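Local coordinates for protein Two-component response regulator yesN (Fusobacterium nucleatum, PDB 3LSG) that probably acts as a sequence-specific DNA-binding transcription factor of a two-component system, this chain being its C-terminal helix-turn-helix domain of the AraC family, at residues 23-26 with 27-31; 67-71 with 72-76. One frame throughout, in Å; residues are numbered along the deposited sequence.

Overall arrangement
Following the chain from helix 2-14, interaction 1 comes first. Residues 23-31 form most of helix 22-28 and its C-terminal turn, which leads into helix 33-44. The chain then runs through the long helix 48-66; residues 67-70 form the bend after it, and 71-76 make up most of helix 71-77. Both contacts are local and in series, neither enclosing the other. The centres of interactions 1 and 2 are about 30 Å apart, on opposite sides of the chain's centre. In this domain of the AraC helix-turn-helix family, interaction 1 closes the C-terminal end of helix 22-28, next to helices 2-14 and 33-44, and interaction 2 the N-terminal end of helix 71-77, between helices 48-66 and 83-94.

Interaction 1: residues 23-26 with 27-31; sequences SVLS and EKLDL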
ATOM      1  N   SER A  23       7.639   5.011  -6.331  1.00 23.39           N
ATOM      2  CA  SER A  23       8.899   5.756  -6.227  1.00 25.82           C
ATOM      3  C   SER A  23      10.129   4.992  -6.748  1.00 23.61           C
ATOM      4  O   SER A  23      11.038   5.576  -7.345  1.00 23.52           O
ATOM      5  CB  SER A  23       9.118   6.200  -4.772  1.00 31.97           C
ATOM      6  OG  SER A  23       8.157   7.183  -4.410  1.00 38.13           O
ATOM      7  N   VAL A  24      10.159   3.687  -6.517  1.00 22.13           N
ATOM      8  CA  VAL A  24      11.242   2.853  -7.025  1.00 23.07           C
ATOM      9  C   VAL A  24      11.161   2.817  -8.552  1.00 20.88           C
ATOM     10  O   VAL A  24      12.173   2.962  -9.242  1.00 21.59           O
ATOM     11  CB  VAL A  24      11.157   1.424  -6.443  1.00 25.07           C
ATOM     12  CG1 VAL A  24      12.199   0.504  -7.088  1.00 24.79           C
ATOM     13  CG2 VAL A  24      11.323   1.450  -4.930  1.00 25.63           C
ATOM     14  N   LEU A  25       9.954   2.633  -9.085  1.00 19.44           N
ATOM     15  CA  LEU A  25       9.771   2.663 -10.536  1.00 23.46           C
ATOM     16  C   LEU A  25      10.182   4.015 -11.133  1.00 25.74           C
ATOM     17  O   LEU A  25      10.911   4.088 -12.123  1.00 22.81           O
ATOM     18  CB  LEU A  25       8.319   2.356 -10.911  1.00 15.01           C
ATOM     19  CG  LEU A  25       8.000   2.328 -12.409  1.00 20.42           C
ATOM     20  CD1 LEU A  25       8.949   1.374 -13.170  1.00 25.08           C
ATOM     21  CD2 LEU A  25       6.563   1.907 -12.642  1.00 23.51           C
ATOM     22  N   SER A  26       9.720   5.094 -10.529  1.00 19.62           N
ATOM     23  CA  SER A  26       9.948   6.400 -11.126  1.00 21.05           C
ATOM     24  C   SER A  26      11.453   6.678 -11.172  1.00 25.54           C
ATOM     25  O   SER A  26      11.974   7.217 -12.156  1.00 22.89           O
ATOM     26  CB  SER A  26       9.157   7.484 -10.368  1.00 21.38           C
ATOM     27  OG  SER A  26       9.833   7.867  -9.183  1.00 28.86           O
ATOM     28  N   GLU A  27      12.154   6.262 -10.124  1.00 25.40           N
ATOM     29  CA  GLU A  27      13.607   6.438 -10.034  1.00 27.26           C
ATOM     30  C   GLU A  27      14.308   5.650 -11.131  1.00 30.31           C
ATOM     31  O   GLU A  27      15.278   6.114 -11.729  1.00 27.17           O
ATOM     32  CB  GLU A  27      14.106   6.000  -8.651  1.00 34.39           C
ATOM     33  CG  GLU A  27      15.563   5.529  -8.595  1.00 43.35           C
ATOM     34  CD  GLU A  27      15.727   4.006  -8.796  1.00 61.22           C
ATOM     35  OE1 GLU A  27      14.846   3.196  -8.365  1.00 49.86           O
ATOM     36  OE2 GLU A  27      16.765   3.619  -9.381  1.00 65.42           O
ATOM     37  N   LYS A  28      13.798   4.456 -11.409  1.00 26.89           N
ATOM     38  CA  LYS A  28      14.353   3.640 -12.476  1.00 30.32           C
ATOM     39  C   LYS A  28      14.149   4.303 -13.828  1.00 27.16           C
ATOM     40  O   LYS A  28      14.907   4.070 -14.755  1.00 31.02           O
ATOM     41  CB  LYS A  28      13.713   2.240 -12.487  1.00 36.14           C
ATOM     42  CG  LYS A  28      14.237   1.309 -11.416  1.00 45.78           C
ATOM     43  CD  LYS A  28      14.099  -0.139 -11.835  1.00 53.93           C
ATOM     44  CE  LYS A  28      15.073  -1.016 -11.064  1.00 56.87           C
ATOM     45  NZ  LYS A  28      15.171  -2.382 -11.637  1.00 61.82           N
ATOM     46  N   LEU A  29      13.104   5.107 -13.951  1.00 28.99           N
ATOM     47  CA  LEU A  29      12.785   5.719 -15.240  1.00 29.07           C
ATOM     48  C   LEU A  29      13.287   7.150 -15.356  1.00 27.93           C
ATOM     49  O   LEU A  29      13.052   7.807 -16.371  1.00 35.20           O
ATOM     50  CB  LEU A  29      11.272   5.677 -15.495  1.00 26.95           C
ATOM     51  CG  LEU A  29      10.639   4.286 -15.589  1.00 26.79           C
ATOM     52  CD1 LEU A  29       9.133   4.369 -15.460  1.00 26.13           C
ATOM     53  CD2 LEU A  29      11.032   3.624 -16.900  1.00 34.38           C
ATOM     54  N   ASP A  30      13.979   7.633 -14.326  1.00 27.73           N
ATOM     55  CA  ASP A  30      14.439   9.033 -14.279  1.00 25.76           C
ATOM     56  C   ASP A  30      13.282  10.040 -14.271  1.00 26.50           C
ATOM     57  O   ASP A  30      13.400  11.144 -14.806  1.00 27.21           O
ATOM     58  CB  ASP A  30      15.396   9.352 -15.434  1.00 28.19           C
ATOM     59  CG  ASP A  30      16.617   8.424 -15.460  1.00 41.52           C
ATOM     60  OD1 ASP A  30      17.286   8.275 -14.416  1.00 37.83           O
ATOM     61  OD2 ASP A  30      16.905   7.846 -16.528  1.00 47.03           O
ATOM     62  N   LEU A  31      12.175   9.658 -13.648  1.00 22.10           N
ATOM     63  CA  LEU A  31      10.991  10.519 -13.584  1.00 23.91           C
ATOM     64  C   LEU A  31      10.613  10.807 -12.138  1.00 19.38           C
ATOM     65  O   LEU A  31      10.960  10.058 -11.240  1.00 22.02           O
ATOM     66  CB  LEU A  31       9.807   9.839 -14.272  1.00 24.06           C
ATOM     67  CG  LEU A  31       9.984   9.374 -15.722  1.00 21.71           C
ATOM     68  CD1 LEU A  31       8.776   8.557 -16.159  1.00 25.14           C
ATOM     69  CD2 LEU A  31      10.170  10.574 -16.637  1.00 21.89           C
TER
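Leu25 and Leu29 sit one helical turn apart, and their first torsions direct the branches toward each other across it: CG of Leu25 stands opposite its backbone N (chi1 -179°), whereas CG of Leu29 stands beside its own (chi1 -62°). The branches slant across each other, with CD1 of Leu25 3.8 Å from CD1 of Leu29. Ile10 of helix 2-14 and Leu36 of helix 33-44 touch both leucines, making the pair part of the seam between three helices. Two ordinary backbone bonds carry the helix forward, Glu27 N to Ser23 O and Lys28 N to Val24 O, both 3.1 Å. The helix then ends in a Schellman motif. Ser26 O accepts Leu31 N at 2.9 Å along a nearly straight bond (171° at the hydrogen), while Leu29 N, 3.0 Å away, reaches the same Ser26 O from the other face of the carbonyl plane. A weak bond from Asp30 N back to Glu27 O accompanies it, and the positive phi of Asp30 turns the chain out of the helix. Glu27 bends sharply at its second torsion and lies alongside Val24, which brings its OE1 to 2.8 Å from Val24 O. Both oxygens are nominal acceptors, so this approach is no ordinary hydrogen bond. Ser23 OG is hydrogen-bonded to OE1 of Glu81 of the second subunit, its strongest polar partner, and Ser23 OG and Ser26 OG each hydrogen-bond to Ser33 OG at the start of helix 33-44. Chemically, the two donors on opposite faces of the Ser26 carbonyl close the C-terminal end of helix 22-28, where the chain turns toward helix 33-44, while the carboxylate of Glu27, set against a carbonyl oxygen, would probably have a raised proton affinity.

Interaction 2: residues 67-71 with 72-76; sequences TELKN and YEIAE
Glu73 reaches back to the residue before its helix: its OE1 takes Lys70 N at 2.9 Å, using the lone pair turned away from OE2, with 162° at the hydrogen. Lys70 is the N-cap and Glu73 the third helical residue, so this is the bond a capping box uses on its N3 side, here with no reciprocal side-chain bond from Lys70. Lys70 O in turn accepts Ile74 N at 3.0 Å and, weakly, Glu73 N. The Leu69 and Glu73 side chains cross at about a right angle, Leu69 CD2 being 3.5 Å from Glu73 OE1. Leu69 CB rests 3.7 Å from CG1 of Ile74, whose side chain also packs on Leu63 and Leu64 of helix 48-66. Tyr72, with CG wedged between its backbone N and carbonyl carbon (chi1 64°), turns its ring back obliquely onto Lys70; CE2 of Tyr72 is 3.4 Å from CB of Lys70. Farther out, an ST turn shapes the approach, Thr67 OG1 accepting Leu69 N at 3.1 Å and bonding to Leu63 O. Arg102 holds the carbonyls of Thr67 and Leu69. A carboxylate at the N-terminal end of helix 71-77 would probably be stabilised in its ionised form by the helix dipole, while it satisfies the N-H of the N-cap residue.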
ATOM      1  N   THR A  67      -0.270 -25.074  -6.301  1.00 27.43           N
ATOM      2  CA  THR A  67       0.606 -25.516  -5.217  1.00 29.91           C
ATOM      3  C   THR A  67      -0.157 -25.763  -3.926  1.00 30.13           C
ATOM      4  O   THR A  67      -1.361 -25.514  -3.841  1.00 27.79           O
ATOM      5  CB  THR A  67       1.695 -24.474  -4.897  1.00 30.92           C
ATOM      6  OG1 THR A  67       1.126 -23.407  -4.128  1.00 28.43           O
ATOM      7  CG2 THR A  67       2.321 -23.909  -6.170  1.00 34.45           C
ATOM      8  N   GLU A  68       0.574 -26.231  -2.916  1.00 23.05           N
ATOM      9  CA  GLU A  68       0.040 -26.436  -1.573  1.00 32.37           C
ATOM     10  C   GLU A  68       0.628 -25.420  -0.598  1.00 29.14           C
ATOM     11  O   GLU A  68       0.524 -25.578   0.619  1.00 26.59           O
ATOM     12  CB  GLU A  68       0.354 -27.858  -1.091  1.00 44.18           C
ATOM     13  CG  GLU A  68      -0.250 -28.948  -1.964  1.00 55.99           C
ATOM     14  CD  GLU A  68      -1.765 -28.863  -2.017  1.00 69.01           C
ATOM     15  OE1 GLU A  68      -2.388 -28.706  -0.943  1.00 70.62           O
ATOM     16  OE2 GLU A  68      -2.329 -28.952  -3.133  1.00 75.16           O
ATOM     17  N   LEU A  69       1.240 -24.372  -1.140  1.00 28.46           N
ATOM     18  CA  LEU A  69       1.794 -23.299  -0.317  1.00 28.51           C
ATOM     19  C   LEU A  69       0.762 -22.706   0.646  1.00 27.67           C
ATOM     20  O   LEU A  69      -0.401 -22.522   0.284  1.00 21.13           O
ATOM     21  CB  LEU A  69       2.356 -22.185  -1.210  1.00 21.40           C
ATOM     22  CG  LEU A  69       3.529 -22.549  -2.113  1.00 25.14           C
ATOM     23  CD1 LEU A  69       3.789 -21.407  -3.070  1.00 24.01           C
ATOM     24  CD2 LEU A  69       4.779 -22.880  -1.285  1.00 33.24           C
ATOM     25  N   LYS A  70       1.199 -22.392   1.864  1.00 26.36           N
ATOM     26  CA  LYS A  70       0.364 -21.675   2.835  1.00 19.89           C
ATOM     27  C   LYS A  70       0.206 -20.206   2.441  1.00 25.49           C
ATOM     28  O   LYS A  70       0.998 -19.667   1.657  1.00 23.68           O
ATOM     29  CB  LYS A  70       0.978 -21.772   4.246  1.00 20.33           C
ATOM     30  CG  LYS A  70       1.148 -23.210   4.748  1.00 23.43           C
ATOM     31  CD  LYS A  70      -0.234 -23.799   5.032  1.00 36.20           C
ATOM     32  CE  LYS A  70      -0.251 -25.297   5.008  1.00 43.72           C
ATOM     33  NZ  LYS A  70      -1.668 -25.757   5.045  1.00 49.10           N
ATOM     34  N   ASN A  71      -0.818 -19.552   2.980  1.00 19.33           N
ATOM     35  CA  ASN A  71      -1.036 -18.133   2.690  1.00 18.21           C
ATOM     36  C   ASN A  71       0.191 -17.284   2.993  1.00 18.04           C
ATOM     37  O   ASN A  71       0.527 -16.410   2.215  1.00 21.79           O
ATOM     38  CB  ASN A  71      -2.270 -17.595   3.431  1.00 20.96           C
ATOM     39  CG  ASN A  71      -3.570 -18.160   2.874  1.00 27.20           C
ATOM     40  OD1 ASN A  71      -3.627 -18.554   1.713  1.00 25.61           O
ATOM     41  ND2 ASN A  71      -4.621 -18.176   3.686  1.00 27.71           N
ATOM     42  N   TYR A  72       0.862 -17.538   4.121  1.00 19.21           N
ATOM     43  CA  TYR A  72       2.018 -16.722   4.472  1.00 23.95           C
ATOM     44  C   TYR A  72       3.135 -16.900   3.440  1.00 22.52           C
ATOM     45  O   TYR A  72       3.931 -15.989   3.236  1.00 21.89           O
ATOM     46  CB  TYR A  72       2.514 -16.952   5.928  1.00 19.50           C
ATOM     47  CG  TYR A  72       3.020 -18.347   6.197  1.00 23.16           C
ATOM     48  CD1 TYR A  72       4.326 -18.713   5.864  1.00 22.02           C
ATOM     49  CD2 TYR A  72       2.187 -19.306   6.773  1.00 20.88           C
ATOM     50  CE1 TYR A  72       4.785 -20.018   6.104  1.00 28.26           C
ATOM     51  CE2 TYR A  72       2.625 -20.599   7.006  1.00 20.97           C
ATOM     52  CZ  TYR A  72       3.922 -20.955   6.663  1.00 28.42           C
ATOM     53  OH  TYR A  72       4.353 -22.246   6.902  1.00 24.81           O
ATOM     54  N   GLU A  73       3.170 -18.049   2.770  1.00 18.82           N
ATOM     55  CA  GLU A  73       4.186 -18.291   1.737  1.00 22.00           C
ATOM     56  C   GLU A  73       3.822 -17.604   0.428  1.00 24.32           C
ATOM     57  O   GLU A  73       4.654 -16.974  -0.210  1.00 20.41           O
ATOM     58  CB  GLU A  73       4.350 -19.776   1.466  1.00 23.85           C
ATOM     59  CG  GLU A  73       4.823 -20.588   2.651  1.00 30.84           C
ATOM     60  CD  GLU A  73       5.063 -22.051   2.295  1.00 26.64           C
ATOM     61  OE1 GLU A  73       4.079 -22.806   2.152  1.00 28.40           O
ATOM     62  OE2 GLU A  73       6.243 -22.446   2.164  1.00 37.39           O
ATOM     63  N   ILE A  74       2.574 -17.754   0.020  1.00 22.11           N
ATOM     64  CA  ILE A  74       2.087 -17.062  -1.160  1.00 23.98           C
ATOM     65  C   ILE A  74       2.196 -15.549  -0.991  1.00 23.90           C
ATOM     66  O   ILE A  74       2.645 -14.866  -1.902  1.00 20.22           O
ATOM     67  CB  ILE A  74       0.657 -17.469  -1.489  1.00 18.97           C
ATOM     68  CG1 ILE A  74       0.627 -18.941  -1.905  1.00 21.29           C
ATOM     69  CG2 ILE A  74       0.093 -16.605  -2.617  1.00 16.03           C
ATOM     70  CD1 ILE A  74      -0.801 -19.520  -1.960  1.00 22.53           C
ATOM     71  N   ALA A  75       1.810 -15.026   0.172  1.00 21.90           N
ATOM     72  CA  ALA A  75       1.942 -13.590   0.435  1.00 19.39           C
ATOM     73  C   ALA A  75       3.377 -13.151   0.173  1.00 22.00           C
ATOM     74  O   ALA A  75       3.630 -12.187  -0.545  1.00 21.18           O
ATOM     75  CB  ALA A  75       1.543 -13.260   1.873  1.00 15.66           C
ATOM     76  N   GLU A  76       4.325 -13.879   0.744  1.00 28.64           N
ATOM     77  CA  GLU A  76       5.734 -13.541   0.585  1.00 30.04           C
ATOM     78  C   GLU A  76       6.151 -13.573  -0.884  1.00 27.32           C
ATOM     79  O   GLU A  76       6.900 -12.727  -1.351  1.00 28.16           O
ATOM     80  CB  GLU A  76       6.598 -14.523   1.377  1.00 33.84           C
ATOM     81  CG  GLU A  76       8.083 -14.304   1.212  1.00 48.23           C
ATOM     82  CD  GLU A  76       8.883 -15.244   2.083  1.00 69.96           C
ATOM     83  OE1 GLU A  76       8.519 -16.439   2.142  1.00 74.24           O
ATOM     84  OE2 GLU A  76       9.864 -14.787   2.713  1.00 80.22           O
TER